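Local coordinates for ricin B-related lectin (Polyporus squamosus, PDB 5MUA), which binds galactose through a beta-trefoil lectin domain joined to a calcium-binding, papain-like protease domain, at residues I8-S13 / V254-F259. Residues are numbered along the deposited sequence; the frame is centred on the assembly and turned at random.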
ATOM      1  N   ILE B   8      18.638 -15.759   3.248  1.00 11.97           N
ATOM      2  CA  ILE B   8      17.726 -16.325   4.270  1.00 12.30           C
ATOM      3  C   ILE B   8      17.561 -17.769   3.889  1.00 12.00           C
ATOM      4  O   ILE B   8      17.394 -18.106   2.673  1.00 13.20           O
ATOM      5  CB  ILE B   8      16.342 -15.615   4.284  1.00 13.41           C
ATOM      6  CG1 ILE B   8      16.596 -14.130   4.658  1.00 12.68           C
ATOM      7  CG2 ILE B   8      15.406 -16.289   5.238  1.00 13.97           C
ATOM      8  CD1 ILE B   8      15.422 -13.195   4.394  1.00 13.85           C
ATOM      9  N   TYR B   9      17.654 -18.641   4.895  1.00 12.46           N
ATOM     10  CA  TYR B   9      17.727 -20.066   4.679  1.00 11.58           C
ATOM     11  C   TYR B   9      16.958 -20.876   5.684  1.00 11.57           C
ATOM     12  O   TYR B   9      16.763 -20.450   6.832  1.00 11.99           O
ATOM     13  CB  TYR B   9      19.161 -20.504   4.818  1.00 11.27           C
ATOM     14  CG  TYR B   9      20.117 -19.906   3.887  1.00 11.21           C
ATOM     15  CD1 TYR B   9      20.790 -18.722   4.188  1.00 11.12           C
ATOM     16  CD2 TYR B   9      20.440 -20.570   2.717  1.00 11.87           C
ATOM     17  CE1 TYR B   9      21.692 -18.210   3.320  1.00 11.14           C
ATOM     18  CE2 TYR B   9      21.396 -20.093   1.836  1.00 12.02           C
ATOM     19  CZ  TYR B   9      22.054 -18.894   2.143  1.00 11.81           C
ATOM     20  OH  TYR B   9      22.996 -18.410   1.265  1.00 13.13           O
ATOM     21  N   TYR B  10      16.509 -22.061   5.280  1.00 11.25           N
ATOM     22  CA  TYR B  10      16.263 -23.147   6.249  1.00 12.46           C
ATOM     23  C   TYR B  10      17.599 -23.824   6.457  1.00 12.14           C
ATOM     24  O   TYR B  10      18.422 -23.933   5.497  1.00 12.60           O
ATOM     25  CB  TYR B  10      15.323 -24.217   5.674  1.00 12.47           C
ATOM     26  CG  TYR B  10      13.889 -23.813   5.396  1.00 13.41           C
ATOM     27  CD1 TYR B  10      13.106 -23.196   6.353  1.00 13.82           C
ATOM     28  CD2 TYR B  10      13.280 -24.222   4.182  1.00 13.99           C
ATOM     29  CE1 TYR B  10      11.768 -22.875   6.082  1.00 13.73           C
ATOM     30  CE2 TYR B  10      11.931 -23.940   3.906  1.00 14.60           C
ATOM     31  CZ  TYR B  10      11.193 -23.250   4.842  1.00 14.54           C
ATOM     32  OH  TYR B  10       9.837 -22.963   4.610  1.00 13.96           O
ATOM     33  N   ILE B  11      17.864 -24.203   7.686  1.00 11.84           N
ATOM     34  CA  ILE B  11      19.096 -24.955   8.010  1.00 12.21           C
ATOM     35  C   ILE B  11      18.583 -26.320   8.469  1.00 12.07           C
ATOM     36  O   ILE B  11      18.014 -26.451   9.550  1.00 13.03           O
ATOM     37  CB  ILE B  11      19.891 -24.266   9.131  1.00 12.03           C
ATOM     38  CG1 ILE B  11      20.217 -22.789   8.789  1.00 11.94           C
ATOM     39  CG2 ILE B  11      21.181 -25.051   9.430  1.00 12.61           C
ATOM     40  CD1 ILE B  11      20.913 -22.026   9.907  1.00 12.20           C
ATOM     41  N   ALA B  12      18.758 -27.348   7.638  1.00 14.03           N
ATOM     42  CA  ALA B  12      18.222 -28.671   7.953  1.00 13.97           C
ATOM     43  C   ALA B  12      19.356 -29.613   8.318  1.00 13.27           C
ATOM     44  O   ALA B  12      20.440 -29.518   7.745  1.00 13.98           O
ATOM     45  CB  ALA B  12      17.494 -29.275   6.739  1.00 14.44           C
ATOM     46  N   SER B  13      19.039 -30.529   9.190  1.00 13.44           N
ATOM     47  CA  SER B  13      20.037 -31.614   9.555  1.00 14.60           C
ATOM     48  C   SER B  13      20.240 -32.553   8.392  1.00 15.75           C
ATOM     49  O   SER B  13      19.284 -33.002   7.819  1.00 16.59           O
ATOM     50  CB  SER B  13      19.534 -32.429  10.729  1.00 14.99           C
ATOM     51  OG  SER B  13      20.460 -33.462  11.061  1.00 13.46           O
ATOM     52  N   VAL B 254       7.728 -14.402  -7.011  1.00 14.95           N
ATOM     53  CA  VAL B 254       8.505 -15.530  -7.557  1.00 15.20           C
ATOM     54  C   VAL B 254       8.266 -16.683  -6.666  1.00 15.25           C
ATOM     55  O   VAL B 254       7.837 -16.550  -5.539  1.00 14.19           O
ATOM     56  CB  VAL B 254      10.010 -15.239  -7.813  1.00 16.51           C
ATOM     57  CG1 VAL B 254      10.203 -14.023  -8.685  1.00 17.08           C
ATOM     58  CG2 VAL B 254      10.793 -15.028  -6.548  1.00 16.33           C
ATOM     59  N   GLU B 255       8.513 -17.872  -7.208  1.00 18.53           N
ATOM     60  CA  GLU B 255       8.134 -19.113  -6.572  1.00 19.48           C
ATOM     61  C   GLU B 255       9.334 -19.628  -5.795  1.00 19.67           C
ATOM     62  O   GLU B 255      10.437 -19.631  -6.300  1.00 18.97           O
ATOM     63  CB  GLU B 255       7.787 -20.175  -7.662  1.00 21.56           C
ATOM     64  CG  GLU B 255       6.461 -19.959  -8.395  1.00 23.09           C
ATOM     65  CD  GLU B 255       5.298 -20.213  -7.480  1.00 26.13           C
ATOM     66  OE1 GLU B 255       5.372 -21.100  -6.613  1.00 27.05           O
ATOM     67  OE2 GLU B 255       4.293 -19.568  -7.637  1.00 24.36           O
ATOM     68  N   ARG B 256       9.088 -20.137  -4.601  1.00 19.82           N
ATOM     69  CA  ARG B 256      10.128 -20.879  -3.906  1.00 23.19           C
ATOM     70  C   ARG B 256      10.721 -22.063  -4.590  1.00 22.90           C
ATOM     71  O   ARG B 256      11.927 -22.260  -4.507  1.00 22.82           O
ATOM     72  CB  ARG B 256       9.694 -21.272  -2.536  1.00 26.38           C
ATOM     73  CG  ARG B 256      10.415 -20.339  -1.595  1.00 23.66           C
ATOM     74  CD  ARG B 256      10.110 -20.779  -0.274  1.00 20.65           C
ATOM     75  NE  ARG B 256       9.999 -19.690   0.649  1.00 17.30           N
ATOM     76  CZ  ARG B 256       9.770 -19.927   1.919  1.00 16.33           C
ATOM     77  NH1 ARG B 256       9.750 -21.221   2.323  1.00 14.84           N
ATOM     78  NH2 ARG B 256       9.668 -18.911   2.761  1.00 15.34           N
ATOM     79  N   GLY B 257       9.897 -22.810  -5.299  1.00 20.99           N
ATOM     80  CA  GLY B 257      10.422 -24.004  -6.052  1.00 22.11           C
ATOM     81  C   GLY B 257      11.191 -23.628  -7.273  1.00 23.43           C
ATOM     82  O   GLY B 257      11.932 -24.441  -7.839  1.00 26.97           O
ATOM     83  N   ASN B 258      11.028 -22.393  -7.749  1.00 20.62           N
ATOM     84  CA  ASN B 258      11.766 -21.957  -8.900  1.00 21.63           C
ATOM     85  C   ASN B 258      11.764 -20.452  -8.968  1.00 21.61           C
ATOM     86  O   ASN B 258      10.767 -19.837  -9.425  1.00 20.53           O
ATOM     87  CB  ASN B 258      11.133 -22.492 -10.187  1.00 24.35           C
ATOM     88  CG  ASN B 258      11.931 -22.124 -11.427  1.00 26.89           C
ATOM     89  OD1 ASN B 258      12.853 -21.274 -11.442  1.00 24.63           O
ATOM     90  ND2 ASN B 258      11.593 -22.790 -12.492  1.00 33.18           N
ATOM     91  N   PHE B 259      12.896 -19.866  -8.605  1.00 18.88           N
ATOM     92  CA  PHE B 259      12.925 -18.446  -8.379  1.00 18.63           C
ATOM     93  C   PHE B 259      12.850 -17.686  -9.705  1.00 19.62           C
ATOM     94  O   PHE B 259      12.651 -16.497  -9.673  1.00 18.24           O
ATOM     95  CB  PHE B 259      14.209 -18.044  -7.690  1.00 18.98           C
ATOM     96  CG  PHE B 259      14.344 -18.515  -6.278  1.00 19.47           C
ATOM     97  CD1 PHE B 259      13.374 -18.232  -5.337  1.00 19.77           C
ATOM     98  CD2 PHE B 259      15.539 -19.111  -5.854  1.00 20.92           C
ATOM     99  CE1 PHE B 259      13.524 -18.600  -4.001  1.00 21.07           C
ATOM    100  CE2 PHE B 259      15.699 -19.468  -4.529  1.00 21.66           C
ATOM    101  CZ  PHE B 259      14.690 -19.213  -3.602  1.00 21.33           C
TER
HETATM  102  O   HOH W   1       8.647 -20.028   5.131  1.00 12.99           O
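The flat guanidinium of Arg-256 receives the hydroxyl of Tyr-10 at its edge, within its plane, and a water molecule lies at that edge too. Ring and guanidinium planes stand 78° apart, so the two groups do not stack; NH1 approaches the ring obliquely, 3.5 Å from Tyr-10 CZ, while Arg-20 meets the same ring in a cation-pi contact. The direct link is a somewhat bent hydrogen bond from Arg-256 NH1 to Tyr-10 OH, 2.9 Å long with an N-H...O angle of 140°. The water closes a second route, accepting from Arg-256 NH2 at 2.8 Å and donating to Tyr-10 OH at 3.2 Å. Arginine suits this place because its several N-H groups serve different partners: a bend at chi3 (-145°) brings NH1 and NH2 to the hydroxyl and the water while NE holds the carbonyl of Val-181. Tyrosine offers a rigid reach from its strand, and its hydroxyl also bonds Asp-43 OD1, whose carboxylate would probably make the oxygen a better acceptor for the arginine. With just 67 Å² buried, this is a small, polar, water-assisted interdomain contact, joining a strand of the ricin-type beta-trefoil to the turn after strand 246-255 of the papain-like domain.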